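Actinorhodin polyketide putative beta-ketoacyl synthase 2 (Streptomyces coelicolor A3, PDB 1TQY) forms the chain length factor half of the actinorhodin ketosynthase heterodimer, which probably assembles the polyketide chain from which the antibiotic is made. Local coordinates at residues V43-V48 / L199-W204; G171-A175 / N403-V407; D174-R180 / L262-S267; G194-L199 / G236-A240. One frame throughout, in Å; residues are numbered along the deposited sequence.

Contact 1: residues V43-V48 / L199-W204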
loop_
_atom_site.group_PDB
_atom_site.type_symbol
_atom_site.label_atom_id
_atom_site.label_comp_id
_atom_site.label_asym_id
_atom_site.label_seq_id
_atom_site.Cartn_x
_atom_site.Cartn_y
_atom_site.Cartn_z
ATOM N N VAL B 43 -29.030 2.911 3.221
ATOM C CA VAL B 43 -28.225 2.878 2.016
ATOM C C VAL B 43 -29.217 2.998 0.872
ATOM O O VAL B 43 -30.237 2.305 0.849
ATOM C CB VAL B 43 -27.440 1.550 1.884
ATOM C CG1 VAL B 43 -26.685 1.521 0.565
ATOM C CG2 VAL B 43 -26.454 1.411 3.047
ATOM N N THR B 44 -28.921 3.890 -0.065
ATOM C CA THR B 44 -29.797 4.133 -1.200
ATOM C C THR B 44 -29.083 3.835 -2.515
ATOM O O THR B 44 -29.675 3.913 -3.592
ATOM C CB THR B 44 -30.282 5.592 -1.174
ATOM O OG1 THR B 44 -29.157 6.474 -1.249
ATOM C CG2 THR B 44 -31.023 5.877 0.129
ATOM N N ARG B 45 -27.810 3.467 -2.415
ATOM C CA ARG B 45 -27.010 3.141 -3.590
ATOM C C ARG B 45 -27.567 1.924 -4.321
ATOM O O ARG B 45 -27.275 1.706 -5.493
ATOM C CB ARG B 45 -25.558 2.882 -3.175
ATOM C CG ARG B 45 -24.861 4.090 -2.570
ATOM C CD ARG B 45 -24.778 5.225 -3.578
ATOM N NE ARG B 45 -24.598 6.517 -2.929
ATOM C CZ ARG B 45 -23.423 7.066 -2.648
ATOM N NH1 ARG B 45 -22.297 6.433 -2.964
ATOM N NH2 ARG B 45 -23.379 8.248 -2.046
ATOM N N PHE B 46 -28.374 1.138 -3.613
ATOM C CA PHE B 46 -28.996 -0.067 -4.154
ATOM C C PHE B 46 -30.033 -0.503 -3.121
ATOM O O PHE B 46 -30.231 0.198 -2.135
ATOM C CB PHE B 46 -27.936 -1.151 -4.368
ATOM C CG PHE B 46 -27.153 -1.475 -3.134
ATOM C CD1 PHE B 46 -27.663 -2.362 -2.190
ATOM C CD2 PHE B 46 -25.930 -0.859 -2.888
ATOM C CE1 PHE B 46 -26.971 -2.635 -1.015
ATOM C CE2 PHE B 46 -25.222 -1.119 -1.717
ATOM C CZ PHE B 46 -25.749 -2.014 -0.774
ATOM N N ASP B 47 -30.690 -1.638 -3.337
ATOM C CA ASP B 47 -31.726 -2.123 -2.412
ATOM C C ASP B 47 -31.157 -2.901 -1.218
ATOM O O ASP B 47 -30.999 -4.115 -1.298
ATOM C CB ASP B 47 -32.709 -3.026 -3.178
ATOM C CG ASP B 47 -34.005 -3.280 -2.415
ATOM O OD1 ASP B 47 -34.039 -3.056 -1.186
ATOM O OD2 ASP B 47 -34.987 -3.718 -3.051
ATOM N N VAL B 48 -30.872 -2.213 -0.113
ATOM C CA VAL B 48 -30.317 -2.869 1.079
ATOM C C VAL B 48 -31.304 -3.650 1.929
ATOM O O VAL B 48 -30.897 -4.378 2.835
ATOM C CB VAL B 48 -29.650 -1.876 2.061
ATOM C CG1 VAL B 48 -28.230 -1.627 1.668
ATOM C CG2 VAL B 48 -30.452 -0.589 2.133
ATOM N N LEU B 199 -19.783 1.256 -1.377
ATOM C CA LEU B 199 -21.230 1.243 -1.310
ATOM C C LEU B 199 -21.941 0.650 -2.515
ATOM O O LEU B 199 -22.878 1.237 -3.046
ATOM C CB LEU B 199 -21.742 2.660 -1.043
ATOM C CG LEU B 199 -21.271 3.229 0.286
ATOM C CD1 LEU B 199 -21.847 4.620 0.485
ATOM C CD2 LEU B 199 -21.721 2.297 1.420
ATOM N N ASP B 200 -21.477 -0.512 -2.948
ATOM C CA ASP B 200 -22.094 -1.224 -4.052
ATOM C C ASP B 200 -22.514 -2.522 -3.377
ATOM O O ASP B 200 -22.047 -2.821 -2.279
ATOM C CB ASP B 200 -21.083 -1.526 -5.150
ATOM C CG ASP B 200 -20.019 -2.485 -4.694
ATOM O OD1 ASP B 200 -20.059 -3.674 -5.080
ATOM O OD2 ASP B 200 -19.134 -2.047 -3.926
ATOM N N PRO B 201 -23.387 -3.311 -4.016
ATOM C CA PRO B 201 -23.816 -4.566 -3.390
ATOM C C PRO B 201 -22.683 -5.495 -2.926
ATOM O O PRO B 201 -22.735 -6.013 -1.815
ATOM C CB PRO B 201 -24.680 -5.204 -4.468
ATOM C CG PRO B 201 -25.230 -4.011 -5.221
ATOM C CD PRO B 201 -24.031 -3.126 -5.334
ATOM N N TRP B 202 -21.672 -5.714 -3.766
ATOM C CA TRP B 202 -20.568 -6.608 -3.401
ATOM C C TRP B 202 -19.736 -6.020 -2.267
ATOM O O TRP B 202 -19.450 -6.702 -1.274
ATOM C CB TRP B 202 -19.685 -6.892 -4.624
ATOM C CG TRP B 202 -18.712 -8.054 -4.448
ATOM C CD1 TRP B 202 -18.689 -8.978 -3.431
ATOM C CD2 TRP B 202 -17.636 -8.401 -5.331
ATOM N NE1 TRP B 202 -17.662 -9.874 -3.631
ATOM C CE2 TRP B 202 -16.998 -9.543 -4.786
ATOM C CE3 TRP B 202 -17.146 -7.856 -6.531
ATOM C CZ2 TRP B 202 -15.893 -10.153 -5.400
ATOM C CZ3 TRP B 202 -16.036 -8.471 -7.144
ATOM C CH2 TRP B 202 -15.430 -9.605 -6.569
ATOM N N GLY B 203 -19.362 -4.748 -2.408
ATOM C CA GLY B 203 -18.591 -4.096 -1.362
ATOM C C GLY B 203 -19.352 -4.134 -0.040
ATOM O O GLY B 203 -18.764 -4.292 1.028
ATOM N N TRP B 204 -20.672 -4.014 -0.119
ATOM C CA TRP B 204 -21.526 -4.020 1.067
ATOM C C TRP B 204 -21.525 -5.378 1.777
ATOM O O TRP B 204 -21.306 -5.477 2.995
ATOM C CB TRP B 204 -22.960 -3.667 0.667
ATOM C CG TRP B 204 -23.851 -3.413 1.848
ATOM C CD1 TRP B 204 -24.923 -4.160 2.248
ATOM C CD2 TRP B 204 -23.703 -2.365 2.812
ATOM N NE1 TRP B 204 -25.451 -3.641 3.410
ATOM C CE2 TRP B 204 -24.722 -2.539 3.778
ATOM C CE3 TRP B 204 -22.807 -1.294 2.955
ATOM C CZ2 TRP B 204 -24.871 -1.686 4.874
ATOM C CZ3 TRP B 204 -22.958 -0.443 4.048
ATOM C CH2 TRP B 204 -23.986 -0.650 4.992
#

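Contact 2: residues G171-A175 / N403-V407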
loop_
_atom_site.group_PDB
_atom_site.type_symbol
_atom_site.label_atom_id
_atom_site.label_comp_id
_atom_site.label_asym_id
_atom_site.label_seq_id
_atom_site.Cartn_x
_atom_site.Cartn_y
_atom_site.Cartn_z
ATOM N N GLY B 171 -4.454 2.264 8.147
ATOM C CA GLY B 171 -3.685 2.807 7.041
ATOM C C GLY B 171 -3.604 4.315 6.925
ATOM O O GLY B 171 -2.525 4.853 6.678
ATOM N N GLY B 172 -4.740 4.985 7.088
ATOM C CA GLY B 172 -4.793 6.430 6.999
ATOM C C GLY B 172 -3.809 7.135 7.905
ATOM O O GLY B 172 -3.169 8.103 7.488
ATOM N N LEU B 173 -3.682 6.663 9.143
ATOM C CA LEU B 173 -2.747 7.268 10.089
ATOM C C LEU B 173 -1.335 6.902 9.668
ATOM O O LEU B 173 -0.443 7.740 9.688
ATOM C CB LEU B 173 -3.031 6.768 11.516
ATOM C CG LEU B 173 -3.355 7.846 12.553
ATOM C CD1 LEU B 173 -4.485 8.703 12.029
ATOM C CD2 LEU B 173 -3.736 7.214 13.903
ATOM N N ASP B 174 -1.142 5.647 9.272
ATOM C CA ASP B 174 0.161 5.186 8.820
ATOM C C ASP B 174 0.644 6.013 7.631
ATOM O O ASP B 174 1.831 6.314 7.530
ATOM C CB ASP B 174 0.099 3.707 8.438
ATOM C CG ASP B 174 -0.006 2.790 9.650
ATOM O OD1 ASP B 174 -0.309 1.586 9.464
ATOM O OD2 ASP B 174 0.224 3.261 10.786
ATOM N N ALA B 175 -0.278 6.375 6.738
ATOM C CA ALA B 175 0.065 7.166 5.555
ATOM C C ALA B 175 0.636 8.514 5.997
ATOM O O ALA B 175 1.660 8.968 5.485
ATOM C CB ALA B 175 -1.180 7.373 4.675
ATOM N N ASN B 403 -2.183 -1.356 14.643
ATOM C CA ASN B 403 -2.300 -0.251 15.586
ATOM C C ASN B 403 -1.567 0.965 15.071
ATOM O O ASN B 403 -0.483 0.846 14.507
ATOM C CB ASN B 403 -1.697 -0.626 16.937
ATOM C CG ASN B 403 -2.408 -1.770 17.578
ATOM O OD1 ASN B 403 -3.602 -1.698 17.830
ATOM N ND2 ASN B 403 -1.684 -2.845 17.833
ATOM N N SER B 404 -2.152 2.135 15.285
ATOM C CA SER B 404 -1.528 3.355 14.829
ATOM C C SER B 404 -1.880 4.510 15.751
ATOM O O SER B 404 -3.043 4.709 16.115
ATOM C CB SER B 404 -1.982 3.649 13.399
ATOM O OG SER B 404 -1.274 4.736 12.861
ATOM N N ALA B 405 -0.860 5.265 16.136
ATOM C CA ALA B 405 -1.047 6.398 17.023
ATOM C C ALA B 405 -0.327 7.623 16.476
ATOM O O ALA B 405 0.737 7.509 15.866
ATOM C CB ALA B 405 -0.534 6.059 18.409
ATOM N N ALA B 406 -0.909 8.794 16.703
ATOM C CA ALA B 406 -0.334 10.033 16.214
ATOM C C ALA B 406 -0.562 11.146 17.219
ATOM O O ALA B 406 -1.673 11.333 17.714
ATOM C CB ALA B 406 -0.963 10.404 14.886
ATOM N N VAL B 407 0.493 11.886 17.527
ATOM C CA VAL B 407 0.362 12.985 18.472
ATOM C C VAL B 407 0.475 14.312 17.732
ATOM O O VAL B 407 1.392 14.516 16.942
ATOM C CB VAL B 407 1.411 12.864 19.609
ATOM C CG1 VAL B 407 2.688 12.290 19.065
ATOM C CG2 VAL B 407 1.651 14.226 20.253
HETATM O O HOH W 1 -0.476 0.170 11.675
#

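Contact 3: residues D174-R180 / L262-S267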
loop_
_atom_site.group_PDB
_atom_site.type_symbol
_atom_site.label_atom_id
_atom_site.label_comp_id
_atom_site.label_asym_id
_atom_site.label_seq_id
_atom_site.Cartn_x
_atom_site.Cartn_y
_atom_site.Cartn_z
ATOM N N ASP B 174 -1.142 5.647 9.272
ATOM C CA ASP B 174 0.161 5.186 8.820
ATOM C C ASP B 174 0.644 6.013 7.631
ATOM O O ASP B 174 1.831 6.314 7.530
ATOM C CB ASP B 174 0.099 3.707 8.438
ATOM C CG ASP B 174 -0.006 2.790 9.650
ATOM O OD1 ASP B 174 -0.309 1.586 9.464
ATOM O OD2 ASP B 174 0.224 3.261 10.786
ATOM N N ALA B 175 -0.278 6.375 6.738
ATOM C CA ALA B 175 0.065 7.166 5.555
ATOM C C ALA B 175 0.636 8.514 5.997
ATOM O O ALA B 175 1.660 8.968 5.485
ATOM C CB ALA B 175 -1.180 7.373 4.675
ATOM N N LEU B 176 -0.051 9.140 6.947
ATOM C CA LEU B 176 0.343 10.430 7.500
ATOM C C LEU B 176 1.717 10.335 8.149
ATOM O O LEU B 176 2.549 11.236 8.020
ATOM C CB LEU B 176 -0.691 10.890 8.524
ATOM C CG LEU B 176 -1.721 11.931 8.085
ATOM C CD1 LEU B 176 -1.991 11.842 6.594
ATOM C CD2 LEU B 176 -3.001 11.727 8.888
ATOM N N GLY B 177 1.951 9.235 8.852
ATOM C CA GLY B 177 3.241 9.047 9.486
ATOM C C GLY B 177 4.293 8.821 8.411
ATOM O O GLY B 177 5.450 9.235 8.546
ATOM N N HIS B 178 3.888 8.159 7.330
ATOM C CA HIS B 178 4.802 7.866 6.222
ATOM C C HIS B 178 5.209 9.177 5.538
ATOM O O HIS B 178 6.348 9.343 5.086
ATOM C CB HIS B 178 4.123 6.923 5.217
ATOM C CG HIS B 178 5.032 6.424 4.133
ATOM N ND1 HIS B 178 5.323 5.085 3.962
ATOM C CD2 HIS B 178 5.678 7.075 3.134
ATOM C CE1 HIS B 178 6.106 4.935 2.906
ATOM N NE2 HIS B 178 6.336 6.127 2.385
ATOM N N ALA B 179 4.262 10.106 5.468
ATOM C CA ALA B 179 4.528 11.401 4.867
ATOM C C ALA B 179 5.537 12.138 5.731
ATOM O O ALA B 179 6.498 12.728 5.228
ATOM C CB ALA B 179 3.251 12.212 4.763
ATOM N N ARG B 180 5.312 12.109 7.041
ATOM C CA ARG B 180 6.219 12.786 7.964
ATOM C C ARG B 180 7.654 12.320 7.743
ATOM O O ARG B 180 8.574 13.131 7.741
ATOM C CB ARG B 180 5.807 12.525 9.416
ATOM C CG ARG B 180 6.818 13.010 10.445
ATOM C CD ARG B 180 6.141 13.269 11.777
ATOM N NE ARG B 180 7.083 13.578 12.857
ATOM C CZ ARG B 180 7.653 12.670 13.643
ATOM N NH1 ARG B 180 7.383 11.381 13.478
ATOM N NH2 ARG B 180 8.482 13.053 14.609
ATOM N N LEU B 262 2.561 17.733 13.442
ATOM C CA LEU B 262 2.435 16.293 13.584
ATOM C C LEU B 262 3.686 15.962 14.404
ATOM O O LEU B 262 4.762 15.755 13.844
ATOM C CB LEU B 262 2.502 15.621 12.215
ATOM C CG LEU B 262 1.791 14.279 12.076
ATOM C CD1 LEU B 262 2.363 13.527 10.880
ATOM C CD2 LEU B 262 1.949 13.449 13.329
ATOM N N ALA B 263 3.543 15.926 15.723
ATOM C CA ALA B 263 4.669 15.690 16.624
ATOM C C ALA B 263 5.296 14.305 16.612
ATOM O O ALA B 263 6.520 14.177 16.572
ATOM C CB ALA B 263 4.259 16.059 18.048
ATOM N N GLY B 264 4.466 13.269 16.672
ATOM C CA GLY B 264 4.991 11.914 16.672
ATOM C C GLY B 264 4.033 10.925 16.038
ATOM O O GLY B 264 2.832 11.197 15.921
ATOM N N CYS B 265 4.570 9.776 15.631
ATOM C CA CYS B 265 3.795 8.708 14.989
ATOM C C CYS B 265 4.356 7.348 15.374
ATOM O O CYS B 265 5.537 7.227 15.685
ATOM C CB CYS B 265 3.883 8.818 13.466
ATOM S SG CYS B 265 3.583 10.467 12.799
ATOM N N ALA B 266 3.515 6.322 15.324
ATOM C CA ALA B 266 3.953 4.970 15.643
ATOM C C ALA B 266 2.953 3.908 15.192
ATOM O O ALA B 266 1.737 4.118 15.256
ATOM C CB ALA B 266 4.203 4.840 17.138
ATOM N N SER B 267 3.483 2.770 14.747
ATOM C CA SER B 267 2.673 1.647 14.285
ATOM C C SER B 267 3.168 0.362 14.936
ATOM O O SER B 267 4.371 0.109 14.973
ATOM C CB SER B 267 2.784 1.470 12.765
ATOM O OG SER B 267 2.289 2.596 12.069
#

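Contact 4: residues G194-L199 / G236-A240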
loop_
_atom_site.group_PDB
_atom_site.type_symbol
_atom_site.label_atom_id
_atom_site.label_comp_id
_atom_site.label_asym_id
_atom_site.label_seq_id
_atom_site.Cartn_x
_atom_site.Cartn_y
_atom_site.Cartn_z
ATOM N N GLY B 194 -6.426 9.783 2.902
ATOM C CA GLY B 194 -7.084 8.604 2.392
ATOM C C GLY B 194 -8.568 8.859 2.297
ATOM O O GLY B 194 -9.124 9.745 2.959
ATOM N N VAL B 195 -9.190 8.064 1.444
ATOM C CA VAL B 195 -10.612 8.121 1.185
ATOM C C VAL B 195 -11.009 6.727 0.740
ATOM O O VAL B 195 -10.296 6.101 -0.038
ATOM C CB VAL B 195 -10.939 9.109 0.034
ATOM C CG1 VAL B 195 -12.392 8.958 -0.383
ATOM C CG2 VAL B 195 -10.680 10.546 0.477
ATOM N N ASP B 196 -12.120 6.220 1.258
ATOM C CA ASP B 196 -12.606 4.907 0.843
ATOM C C ASP B 196 -14.086 5.045 0.570
ATOM O O ASP B 196 -14.716 6.001 1.017
ATOM C CB ASP B 196 -12.410 3.830 1.930
ATOM C CG ASP B 196 -11.137 3.020 1.746
ATOM O OD1 ASP B 196 -10.161 3.263 2.502
ATOM O OD2 ASP B 196 -11.101 2.130 0.857
ATOM N N SER B 197 -14.621 4.079 -0.163
ATOM C CA SER B 197 -16.038 4.004 -0.503
ATOM C C SER B 197 -16.277 2.603 -1.044
ATOM O O SER B 197 -15.597 2.167 -1.966
ATOM C CB SER B 197 -16.419 5.023 -1.574
ATOM O OG SER B 197 -17.802 4.913 -1.860
ATOM N N ALA B 198 -17.224 1.891 -0.454
ATOM C CA ALA B 198 -17.530 0.546 -0.903
ATOM C C ALA B 198 -19.032 0.349 -0.760
ATOM O O ALA B 198 -19.491 -0.598 -0.120
ATOM C CB ALA B 198 -16.784 -0.464 -0.067
ATOM N N LEU B 199 -19.783 1.256 -1.377
ATOM C CA LEU B 199 -21.230 1.243 -1.310
ATOM C C LEU B 199 -21.941 0.650 -2.515
ATOM O O LEU B 199 -22.878 1.237 -3.046
ATOM C CB LEU B 199 -21.742 2.660 -1.043
ATOM C CG LEU B 199 -21.271 3.229 0.286
ATOM C CD1 LEU B 199 -21.847 4.620 0.485
ATOM C CD2 LEU B 199 -21.721 2.297 1.420
ATOM N N GLY B 236 -18.958 3.872 6.314
ATOM C CA GLY B 236 -19.177 5.191 5.743
ATOM C C GLY B 236 -18.281 5.342 4.528
ATOM O O GLY B 236 -17.460 4.466 4.273
ATOM N N GLU B 237 -18.438 6.418 3.764
ATOM C CA GLU B 237 -17.584 6.655 2.599
ATOM C C GLU B 237 -17.033 8.054 2.773
ATOM O O GLU B 237 -17.696 8.916 3.350
ATOM C CB GLU B 237 -18.379 6.567 1.286
ATOM C CG GLU B 237 -19.289 7.759 1.025
ATOM C CD GLU B 237 -20.063 7.658 -0.299
ATOM O OE1 GLU B 237 -19.629 6.915 -1.212
ATOM O OE2 GLU B 237 -21.100 8.347 -0.431
ATOM N N GLY B 238 -15.818 8.286 2.294
ATOM C CA GLY B 238 -15.240 9.606 2.426
ATOM C C GLY B 238 -13.902 9.580 3.123
ATOM O O GLY B 238 -13.250 8.540 3.219
ATOM N N GLY B 239 -13.489 10.743 3.604
ATOM C CA GLY B 239 -12.218 10.845 4.290
ATOM C C GLY B 239 -11.653 12.246 4.238
ATOM O O GLY B 239 -12.391 13.232 4.225
ATOM N N ALA B 240 -10.331 12.338 4.203
ATOM C CA ALA B 240 -9.684 13.634 4.160
ATOM C C ALA B 240 -8.308 13.551 3.548
ATOM O O ALA B 240 -7.677 12.500 3.525
ATOM C CB ALA B 240 -9.584 14.202 5.562
#

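Contact 1: residues V43-V48 / L199-W204
A buried, largely aromatic contact presses the loop between strands 40-42 and 55-57 against the start of helix 201-208, near the chain of the partner ketosynthase. Phe46 is the centre of it. One face of its ring lies over Pro201, whose CA is 4.1 Å from the ring centroid in a CH-pi contact, while an edge of the ring meets the face of Trp204 in an offset edge-to-face pair, with 5.3 Å between the phenyl and five-membered ring centroids and planes at 61°. Two valines lie over the same face of the indole that Phe46 approaches: Val43 CG2 stands 4.0 Å from the centroid of the six-membered ring, and Val48 CG1 4.2 Å from that of the five-membered ring. Trp204 NE1 donates to Ala53 O, further along the same loop. The worked principle, in this thiolase-like fold, is that a loop without regular structure can pack closely on the first turn of a helix whose N-cap is satisfied from within. Asp200 is that N-cap: its OD1 accepts from Gly203 N at 3.0 Å and also bonds His121. Leu199, just before the cap, meets the aliphatic part of Arg45, with Arg45 CB 3.1 Å from Leu199 O and Arg45 CG 3.8 Å from Leu199 CB; the guanidinium, with Leu199 CD1 over one face, reaches on to a salt bridge with Glu237.

Contact 2: residues G171-A175 / N403-V407
Leu173, Ser404 and Asp174 carry most of this contact, in which helix 171-185 packs against strand 402-410 at the heart of the layered thiolase fold. In catalytic ketosynthases the equivalent helix begins at the nucleophilic cysteine, a position that is glutamine in chain length factors. The axes of the two short segments approach to 7.8 Å and cross at 48°; Leu173 and Ser404 have the nearest CA atoms, 6.3 Å apart. Leu173 fits closely: its CB is 3.0 Å from Ser404 OG, and its CG reaches Ala406 CB at 4.2 Å, two residues along the same face of the strand. Its side chain also touches Val394 and Ala396 of the adjoining strand 391-398. Asp174 supplies the polar half. Its CB points sideways, but the carboxylate swings nearer to the strand, and OD2 takes bonds from two serines on neighbouring strands, Ser267 and Ser404. The Ser404 OG to Asp174 OD2 bond measures 3.0 Å, and water 1 bridges the segments, hydrogen-bonded to Asp174 OD1 (2.6 Å) and Asn403 O (2.9 Å).

Contact 3: residues D174-R180 / L262-S267
An arginine that lies against carbonyl oxygens without bonding to them is the oddity here. Arg180, extended from helix 171-185, brings NH2 to 3.0 Å from Ala263 O and NE to 3.3 Å from Leu262 O, yet both angles are poor; the Ala263 oxygen sits over a face of the guanidinium. Its real polar partner is Asp291, which forms a salt bridge with NH1 and also accepts from the backbone N of Cys265. The strand is distorted just there: Ala263 and Gly264 both face Val407 in a classic beta bulge. Leu262 CD1 packs 3.7 Å from Leu176 O and 3.9 Å from Arg180 CB. Midway, Gly177 allows close approach: the CA atoms of Gly177 and Cys265 are 5.5 Å apart, Gly177 CA is 3.6 Å from Cys265 SG, and a CB on Gly177 would be tight against Cys265 CB. At the far end Ser267 OG donates to Asp174 OD2 in a short 2.5 Å hydrogen bond. On other sides, helix 171-185 packs on strands 189-196 and 106-111, while strand 260-269 pairs with 402-410 and turns Ala263 and Ala266 toward helix 281-292, so the helix is held between beta layers of the fold.

Contact 4: residues G194-L199 / G236-A240
Two 2.8 Å hydrogen bonds lead this contact: Gly238 N to Asp196 O in the backbone, and Ser197 OG to Glu237 OE1 between side chains just past the paired strand ends. Three longer bonds complete the antiparallel pairing of strands 189-196 and 238-246. Asp196 N donates to Gly238 O at 3.2 Å, and Gly194 and Ala240 exchange two bonds, Gly194 N to Ala240 O and Ala240 N to Gly194 O, each 3.1 Å. Between these hydrogen-bonded pairs lies the non-hydrogen-bonded pair Val195 and Gly239, with CA atoms 4.4 Å apart. Backbone angles call for glycine at Gly238 (124/-162) and Gly239 (156/-148), and a CB on Gly239 would also clash with Gly194 O. CA-H...O contacts add to the pairing, such as Val195 CA to Gly238 O at 3.4 Å. Outside the backbone, Val195 turns to helix 78-93, Ala240 to helix 345-359, and Leu199 CD1 covers the carboxylate carbon of Glu237, CD, at 3.6 Å. These are two neighbouring strands inside a sheet of the thiolase fold, with helices packed on its faces. Asp196 sends its carboxylate away from the partner strand to Ser343 OG and the backbone N atoms of Ala113 and Cys114. The general lesson is that a buried acid must be paid for: Glu237 keeps its charge inside by accepting from Ser197, from Ile59 N and from Arg45, its salt-bridge partner.

Overall arrangement
The four contacts fall into two clusters. Contacts 2 and 3 have centres 6 Å apart and share helix 171-185, including Asp174, whose OD2 is common to both; their strands 402-410 and 260-269 are sheet neighbours, with a probable hydrogen bond from Val407 N to Gly264 O at 2.9 Å. Contacts 1 and 4, centres 14 Å apart, share Leu199 and are tied by the salt bridge between Arg45 NH2 and Glu237 OE2, 2.8 Å. That bridge lies in the neighbourhood of the bound sodium, held at Pro21 and Gln58, without touching it: the side chains of Arg45 and Glu237 are about 8 and 7 Å away. Contact 4 comes within about 6 Å of contacts 2 and 3, nearest atoms, whereas contacts 1 and 3 lie on opposite sides of the chain's centre, 33 Å apart between centres.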